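PDB 4UYT: flocculation protein FLO11, which mediates homotypic yeast cell adhesion in flocculation and biofilm formation, this chain being its N-terminal adhesin domain. Local coordinates for residues M24-L34 with W139-T148; K56-L64 with Q132-G140. All coordinates share one frame; numbering follows the deposited sequence.

Contact 1: residues M24-L34 with W139-T148; sequences MDQQNIMQYTL and WGTTSFDLST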
# COMPACT_ATOMS: atom_id res chain seq x y z
N MET A 24 1.23 11.92 8.10
CA MET A 24 2.60 11.99 7.62
C MET A 24 3.27 13.30 8.04
O MET A 24 4.39 13.29 8.56
CB MET A 24 2.64 11.82 6.11
CG MET A 24 2.35 10.36 5.74
SD MET A 24 1.93 10.02 4.00
CE MET A 24 0.27 10.75 3.94
N ASP A 25 2.57 14.43 7.92
CA ASP A 25 3.11 15.73 8.34
C ASP A 25 3.54 15.69 9.80
O ASP A 25 4.59 16.23 10.14
CB ASP A 25 2.09 16.86 8.14
CG ASP A 25 1.73 17.13 6.67
OD1 ASP A 25 2.45 16.71 5.74
OD2 ASP A 25 0.73 17.84 6.47
N GLN A 26 2.72 15.13 10.68
CA GLN A 26 3.03 15.07 12.11
C GLN A 26 4.34 14.34 12.43
O GLN A 26 4.95 14.58 13.45
CB GLN A 26 1.88 14.41 12.88
CG GLN A 26 0.62 15.25 12.97
CD GLN A 26 0.73 16.40 13.95
OE1 GLN A 26 0.64 17.57 13.56
NE2 GLN A 26 0.93 16.09 15.22
N GLN A 27 4.72 13.42 11.55
CA GLN A 27 5.93 12.60 11.70
C GLN A 27 7.09 13.13 10.87
O GLN A 27 8.13 12.48 10.81
CB GLN A 27 5.64 11.17 11.26
CG GLN A 27 4.57 10.48 12.07
CD GLN A 27 4.29 9.09 11.53
OE1 GLN A 27 3.34 8.88 10.77
NE2 GLN A 27 5.14 8.14 11.90
N ASN A 28 6.90 14.27 10.21
CA ASN A 28 7.88 14.80 9.29
C ASN A 28 8.22 13.83 8.15
O ASN A 28 9.34 13.80 7.65
CB ASN A 28 9.15 15.21 10.05
CG ASN A 28 10.09 16.02 9.21
OD1 ASN A 28 9.68 16.88 8.42
ND2 ASN A 28 11.38 15.77 9.37
N ILE A 29 7.24 13.04 7.74
CA ILE A 29 7.39 12.15 6.59
C ILE A 29 6.84 12.87 5.36
O ILE A 29 5.76 13.46 5.42
CB ILE A 29 6.62 10.81 6.77
CG1 ILE A 29 7.16 10.04 7.98
CG2 ILE A 29 6.76 9.92 5.54
CD1 ILE A 29 6.22 8.96 8.48
N MET A 30 7.55 12.81 4.25
CA MET A 30 7.02 13.36 3.00
C MET A 30 5.70 12.70 2.67
O MET A 30 5.51 11.51 2.89
CB MET A 30 8.00 13.13 1.85
CG MET A 30 7.55 13.72 0.52
SD MET A 30 8.68 13.37 -0.83
CE MET A 30 8.35 11.63 -1.08
N GLN A 31 4.77 13.46 2.12
CA GLN A 31 3.50 12.89 1.73
C GLN A 31 3.62 11.89 0.59
O GLN A 31 4.28 12.12 -0.41
CB GLN A 31 2.53 13.98 1.35
CG GLN A 31 2.12 14.85 2.54
CD GLN A 31 1.40 16.09 2.12
OE1 GLN A 31 0.98 16.26 0.96
NE2 GLN A 31 1.19 16.97 3.08
N TYR A 32 2.92 10.77 0.76
CA TYR A 32 2.72 9.75 -0.29
C TYR A 32 1.21 9.53 -0.42
O TYR A 32 0.47 9.74 0.53
CB TYR A 32 3.37 8.41 0.07
CG TYR A 32 4.87 8.41 0.11
CD1 TYR A 32 5.56 8.99 1.17
CD2 TYR A 32 5.61 7.73 -0.87
CE1 TYR A 32 6.94 8.95 1.23
CE2 TYR A 32 6.99 7.70 -0.82
CZ TYR A 32 7.65 8.32 0.23
OH TYR A 32 9.02 8.27 0.29
N THR A 33 0.83 8.99 -1.58
CA THR A 33 -0.50 8.50 -1.83
C THR A 33 -0.45 7.05 -2.28
O THR A 33 0.55 6.58 -2.83
CB THR A 33 -1.24 9.35 -2.89
OG1 THR A 33 -0.52 9.31 -4.12
CG2 THR A 33 -1.42 10.80 -2.42
N LEU A 34 -1.56 6.36 -2.10
CA LEU A 34 -1.74 4.98 -2.55
C LEU A 34 -3.08 4.85 -3.21
O LEU A 34 -4.08 5.32 -2.67
CB LEU A 34 -1.59 4.00 -1.37
CG LEU A 34 -1.73 2.52 -1.71
CD1 LEU A 34 -0.89 1.65 -0.76
CD2 LEU A 34 -3.17 2.02 -1.70
N TRP A 139 14.06 15.18 2.33
CA TRP A 139 12.66 14.83 2.36
C TRP A 139 12.19 14.35 3.74
O TRP A 139 11.16 13.69 3.80
CB TRP A 139 12.33 13.81 1.25
CG TRP A 139 12.77 14.31 -0.09
CD1 TRP A 139 12.13 15.22 -0.88
CD2 TRP A 139 13.99 13.99 -0.75
NE1 TRP A 139 12.86 15.46 -2.02
CE2 TRP A 139 14.02 14.73 -1.95
CE3 TRP A 139 15.06 13.14 -0.44
CZ2 TRP A 139 15.08 14.63 -2.86
CZ3 TRP A 139 16.11 13.05 -1.34
CH2 TRP A 139 16.12 13.80 -2.52
N GLY A 140 12.89 14.70 4.81
CA GLY A 140 12.42 14.38 6.16
C GLY A 140 12.74 12.97 6.61
O GLY A 140 13.77 12.41 6.25
N THR A 141 11.86 12.43 7.45
CA THR A 141 12.13 11.19 8.14
C THR A 141 12.54 10.09 7.15
O THR A 141 11.88 9.90 6.13
CB THR A 141 10.87 10.82 8.91
OG1 THR A 141 10.65 11.86 9.86
CG2 THR A 141 11.00 9.49 9.61
N THR A 142 13.59 9.34 7.47
CA THR A 142 14.20 8.40 6.53
C THR A 142 13.78 6.94 6.65
O THR A 142 13.86 6.23 5.67
CB THR A 142 15.73 8.48 6.61
OG1 THR A 142 16.14 8.28 7.97
CG2 THR A 142 16.24 9.83 6.13
N SER A 143 13.36 6.51 7.84
CA SER A 143 12.82 5.17 8.04
C SER A 143 11.45 5.33 8.66
O SER A 143 11.29 5.99 9.69
CB SER A 143 13.72 4.32 8.94
OG SER A 143 14.86 3.84 8.23
N PHE A 144 10.45 4.72 8.04
CA PHE A 144 9.09 4.88 8.48
C PHE A 144 8.22 3.82 7.84
O PHE A 144 8.59 3.19 6.85
CB PHE A 144 8.57 6.29 8.12
CG PHE A 144 8.68 6.62 6.64
CD1 PHE A 144 7.66 6.29 5.74
CD2 PHE A 144 9.79 7.28 6.15
CE1 PHE A 144 7.78 6.58 4.38
CE2 PHE A 144 9.90 7.59 4.81
CZ PHE A 144 8.91 7.23 3.91
N ASP A 145 7.07 3.64 8.46
CA ASP A 145 6.04 2.75 7.95
C ASP A 145 4.83 3.59 7.61
O ASP A 145 4.46 4.46 8.40
CB ASP A 145 5.62 1.74 9.02
CG ASP A 145 6.71 0.74 9.37
OD1 ASP A 145 7.72 0.62 8.66
OD2 ASP A 145 6.50 0.02 10.36
N LEU A 146 4.21 3.35 6.47
CA LEU A 146 2.96 3.98 6.05
C LEU A 146 1.89 2.92 6.04
O LEU A 146 2.03 1.86 5.42
CB LEU A 146 3.09 4.59 4.67
CG LEU A 146 4.14 5.69 4.56
CD1 LEU A 146 4.13 6.26 3.14
CD2 LEU A 146 3.97 6.78 5.60
N SER A 147 0.79 3.22 6.71
CA SER A 147 -0.27 2.26 6.90
C SER A 147 -1.53 2.61 6.12
O SER A 147 -1.83 3.78 5.91
CB SER A 147 -0.60 2.17 8.37
OG SER A 147 -1.11 3.41 8.81
N THR A 148 -2.31 1.58 5.78
CA THR A 148 -3.60 1.79 5.15
C THR A 148 -4.71 1.66 6.18
O THR A 148 -4.60 0.94 7.17
CB THR A 148 -3.88 0.77 4.01
OG1 THR A 148 -4.02 -0.56 4.54
CG2 THR A 148 -2.77 0.73 3.00
O HOH W 1 10.16 11.22 4.40
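Ile-29, Tyr-32, Phe-144 and Leu-146 form an apolar contact between two beta sheets, closed at one end by hydrogen bonds from Thr-141 to backbone carbonyls. Strand 32-43 belongs to one sheet and follows a turn and a short loop; strand 143-147 is an outermost strand of the other. CG2 of Ile-29 sits over the centre of the Phe-144 ring, 3.6 Å from its centroid, a CH-pi contact. Phe-144 has CG between its backbone N and carbonyl carbon (chi1 56°), which places the ring against Ile-29. Tyr-32 crosses beyond it, with CE1 3.7 Å from Phe-144 CZ, and its hydroxyl bonds to Tyr-125. CD1 of Leu-146 meets the Tyr-32 ring obliquely, and its CD2 touches Met-24 CG at 3.9 Å. Thr-141 grips two successive carbonyls. Its OG1 donates to Gln-27 O (2.8 Å), in the carbonyl plane, and its N donates to Asn-28 O (2.9 Å) with a nearly straight N-H. One water joins Met-30 N to the carbonyls of Trp-139 and Thr-141. Asn-28, with positive phi, belongs to a Schellman motif after the helix. The apolar part packs two facing sheets at one end of a beta sandwich, consistent with the fibronectin type III-like fold of this domain.

Contact 2: residues K56-L64 with Q132-G140; sequences KENIDLKYL and QYASSWQWG
Tyr-133 packs its ring on Lys-62, opening a contact between two loops that is built round an aromatic cluster of Tyr-63, Trp-137 and Trp-139. The loops follow strands 46-55 and 120-125 of the beta sandwich. The extended aliphatic chain of Lys-62 runs across one face of the Tyr-133 ring, with CG 3.9 Å from the centroid in a CH-pi contact. Gln-132 CG covers the opposite face. An Asx turn, in which Asp-60 OD2 accepts from Lys-62 N, leads into the 3-10 segment 61-63. Tyr-133 CB also touches CE1 of Tyr-63, and Tyr-133 O lies at the edge of the Tyr-63 ring.

Ser-136 comes next. Its OG hydrogen-bonds to Tyr-63 OH at 2.7 Å, tying down the outer end of that ring. Trp-137 has CG anti to its backbone N (chi1 177°), a torsion that carries the indole toward Tyr-63, where CE3 lies 3.8 Å from Tyr-63 CD1. The edge of its six-membered ring meets the face of Tyr-63 in an offset edge-to-face pair. Its NE1 donates to Gly-140 O (2.7 Å) on a lone pair, which helps hold the indole against the backbone three residues on.

Trp-139 turns the edge of its six-membered ring to the face of Tyr-63, with the planes at 74°. Lys-62 CG lies near the rim of the opposite face of Tyr-63. Ile-59 CG1 lies over one face of the Trp-139 indole, 3.6 Å from Trp-139 CD2, and Gln-138 CG lies toward the rim of the other.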
# COMPACT_ATOMS: atom_id res chain seq x y z
N LYS A 56 5.27 12.81 -2.99
CA LYS A 56 5.03 14.18 -3.42
C LYS A 56 6.16 14.71 -4.32
O LYS A 56 5.91 15.39 -5.31
CB LYS A 56 4.86 15.10 -2.20
CG LYS A 56 4.43 16.52 -2.56
CD LYS A 56 3.76 17.26 -1.40
CE LYS A 56 3.30 18.65 -1.81
NZ LYS A 56 2.34 19.20 -0.81
N GLU A 57 7.38 14.40 -3.91
CA GLU A 57 8.57 14.72 -4.68
C GLU A 57 9.26 13.45 -5.11
O GLU A 57 9.11 12.39 -4.48
CB GLU A 57 9.54 15.55 -3.83
CG GLU A 57 8.95 16.82 -3.22
CD GLU A 57 8.53 17.85 -4.25
OE1 GLU A 57 9.07 17.85 -5.37
OE2 GLU A 57 7.65 18.69 -3.92
N ASN A 58 10.04 13.57 -6.17
CA ASN A 58 10.77 12.43 -6.69
C ASN A 58 12.03 12.21 -5.87
O ASN A 58 12.85 13.12 -5.71
CB ASN A 58 11.14 12.66 -8.15
CG ASN A 58 11.73 11.42 -8.78
OD1 ASN A 58 11.14 10.36 -8.72
ND2 ASN A 58 12.93 11.53 -9.34
N ILE A 59 12.20 10.99 -5.36
CA ILE A 59 13.39 10.57 -4.62
C ILE A 59 14.08 9.48 -5.42
O ILE A 59 13.52 8.42 -5.68
CB ILE A 59 13.05 10.09 -3.20
CG1 ILE A 59 12.37 11.22 -2.43
CG2 ILE A 59 14.30 9.58 -2.49
CD1 ILE A 59 11.94 10.82 -1.03
N ASP A 60 15.31 9.77 -5.80
CA ASP A 60 16.09 8.83 -6.58
C ASP A 60 16.26 7.49 -5.87
O ASP A 60 16.42 7.43 -4.65
CB ASP A 60 17.47 9.40 -6.88
CG ASP A 60 18.19 8.61 -7.96
OD1 ASP A 60 18.00 8.93 -9.15
OD2 ASP A 60 18.92 7.65 -7.62
N LEU A 61 16.26 6.42 -6.65
CA LEU A 61 16.44 5.07 -6.11
C LEU A 61 17.71 4.92 -5.25
O LEU A 61 17.75 4.09 -4.36
CB LEU A 61 16.43 4.04 -7.24
CG LEU A 61 16.43 2.56 -6.83
CD1 LEU A 61 15.18 2.20 -6.03
CD2 LEU A 61 16.56 1.64 -8.04
N LYS A 62 18.74 5.72 -5.52
CA LYS A 62 20.00 5.56 -4.82
C LYS A 62 19.86 5.79 -3.32
O LYS A 62 20.65 5.26 -2.52
CB LYS A 62 21.07 6.50 -5.39
CG LYS A 62 20.91 7.95 -4.99
CD LYS A 62 21.82 8.85 -5.80
CE LYS A 62 21.75 10.27 -5.30
NZ LYS A 62 22.55 11.18 -6.17
N TYR A 63 18.85 6.56 -2.91
CA TYR A 63 18.65 6.83 -1.49
C TYR A 63 18.01 5.65 -0.73
O TYR A 63 18.00 5.65 0.49
CB TYR A 63 17.76 8.05 -1.30
CG TYR A 63 18.33 9.35 -1.82
CD1 TYR A 63 19.32 10.03 -1.11
CD2 TYR A 63 17.90 9.89 -3.02
CE1 TYR A 63 19.84 11.22 -1.58
CE2 TYR A 63 18.43 11.08 -3.50
CZ TYR A 63 19.40 11.74 -2.77
OH TYR A 63 19.91 12.91 -3.26
N LEU A 64 17.46 4.69 -1.47
CA LEU A 64 16.70 3.59 -0.88
C LEU A 64 17.57 2.40 -0.46
O LEU A 64 18.39 1.91 -1.23
CB LEU A 64 15.65 3.12 -1.88
CG LEU A 64 14.64 2.11 -1.34
CD1 LEU A 64 13.70 2.76 -0.33
CD2 LEU A 64 13.85 1.51 -2.48
N GLN A 132 25.59 6.80 2.26
CA GLN A 132 26.55 7.68 1.62
C GLN A 132 25.92 8.92 1.01
O GLN A 132 26.62 9.91 0.79
CB GLN A 132 27.34 6.94 0.55
CG GLN A 132 26.54 6.61 -0.70
CD GLN A 132 27.34 5.78 -1.67
OE1 GLN A 132 28.33 6.25 -2.21
NE2 GLN A 132 26.91 4.54 -1.89
N TYR A 133 24.62 8.88 0.72
CA TYR A 133 23.94 10.01 0.07
C TYR A 133 23.23 10.96 1.04
O TYR A 133 22.47 11.82 0.61
CB TYR A 133 22.96 9.49 -0.97
CG TYR A 133 23.60 8.58 -1.98
CD1 TYR A 133 24.54 9.07 -2.89
CD2 TYR A 133 23.31 7.22 -2.00
CE1 TYR A 133 25.14 8.23 -3.81
CE2 TYR A 133 23.91 6.38 -2.92
CZ TYR A 133 24.82 6.88 -3.82
OH TYR A 133 25.40 6.03 -4.72
N ALA A 134 23.52 10.84 2.33
CA ALA A 134 22.83 11.64 3.36
C ALA A 134 22.90 13.15 3.14
O ALA A 134 21.96 13.88 3.45
CB ALA A 134 23.36 11.29 4.75
N SER A 135 24.01 13.63 2.60
CA SER A 135 24.21 15.07 2.48
C SER A 135 23.22 15.75 1.53
O SER A 135 23.00 16.96 1.65
CB SER A 135 25.64 15.39 2.04
OG SER A 135 25.87 15.02 0.69
N SER A 136 22.62 14.99 0.62
CA SER A 136 21.67 15.56 -0.34
C SER A 136 20.23 15.17 -0.02
O SER A 136 19.31 15.50 -0.76
CB SER A 136 22.04 15.15 -1.77
OG SER A 136 22.03 13.75 -1.91
N TRP A 137 20.03 14.48 1.09
CA TRP A 137 18.69 14.09 1.49
C TRP A 137 17.92 15.33 1.95
O TRP A 137 18.40 16.12 2.75
CB TRP A 137 18.77 13.06 2.61
CG TRP A 137 17.43 12.70 3.08
CD1 TRP A 137 16.75 13.28 4.09
CD2 TRP A 137 16.55 11.69 2.53
NE1 TRP A 137 15.51 12.72 4.21
CE2 TRP A 137 15.37 11.74 3.27
CE3 TRP A 137 16.66 10.76 1.49
CZ2 TRP A 137 14.29 10.90 3.02
CZ3 TRP A 137 15.61 9.92 1.24
CH2 TRP A 137 14.42 10.01 1.99
N GLN A 138 16.70 15.49 1.44
CA GLN A 138 15.91 16.66 1.79
C GLN A 138 14.43 16.39 1.92
O GLN A 138 13.62 17.29 1.70
CB GLN A 138 16.17 17.77 0.77
CG GLN A 138 15.86 17.41 -0.66
CD GLN A 138 16.12 18.55 -1.62
OE1 GLN A 138 16.85 18.40 -2.60
NE2 GLN A 138 15.55 19.71 -1.33
N TRP A 139 14.06 15.18 2.33
CA TRP A 139 12.66 14.83 2.36
C TRP A 139 12.19 14.35 3.74
O TRP A 139 11.16 13.69 3.80
CB TRP A 139 12.33 13.81 1.25
CG TRP A 139 12.77 14.31 -0.09
CD1 TRP A 139 12.13 15.22 -0.88
CD2 TRP A 139 13.99 13.99 -0.75
NE1 TRP A 139 12.86 15.46 -2.02
CE2 TRP A 139 14.02 14.73 -1.95
CE3 TRP A 139 15.06 13.14 -0.44
CZ2 TRP A 139 15.08 14.63 -2.86
CZ3 TRP A 139 16.11 13.05 -1.34
CH2 TRP A 139 16.12 13.80 -2.52
N GLY A 140 12.89 14.70 4.81
CA GLY A 140 12.42 14.38 6.16
C GLY A 140 12.74 12.97 6.61
O GLY A 140 13.77 12.41 6.25

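In the fold
Contact 1 lies about 13 Å from the centre of the chain and contact 2 about 20 Å, centre to centre. More of the touching residues of contact 1 are buried, and it joins strands of two sheets and the loops beside them. Contact 2 joins two loops and is more exposed. They share Trp-139 and Gly-140, where the loop 132-140 runs on towards strand 143-147. Gln-31 O and Lys-56 N, 2.8 Å apart, are probably hydrogen-bonded, and Met-30 packs on Ile-59. Aliphatic chains packed on Phe-144 and Tyr-32 dominate contact 1, with backbone carbonyls gripped at its edge. Contact 2 relies on tyrosine and tryptophan rings beside the Ile-59 and Lys-62 chains, consistent with the surface aromatic bands that confer homophilic binding.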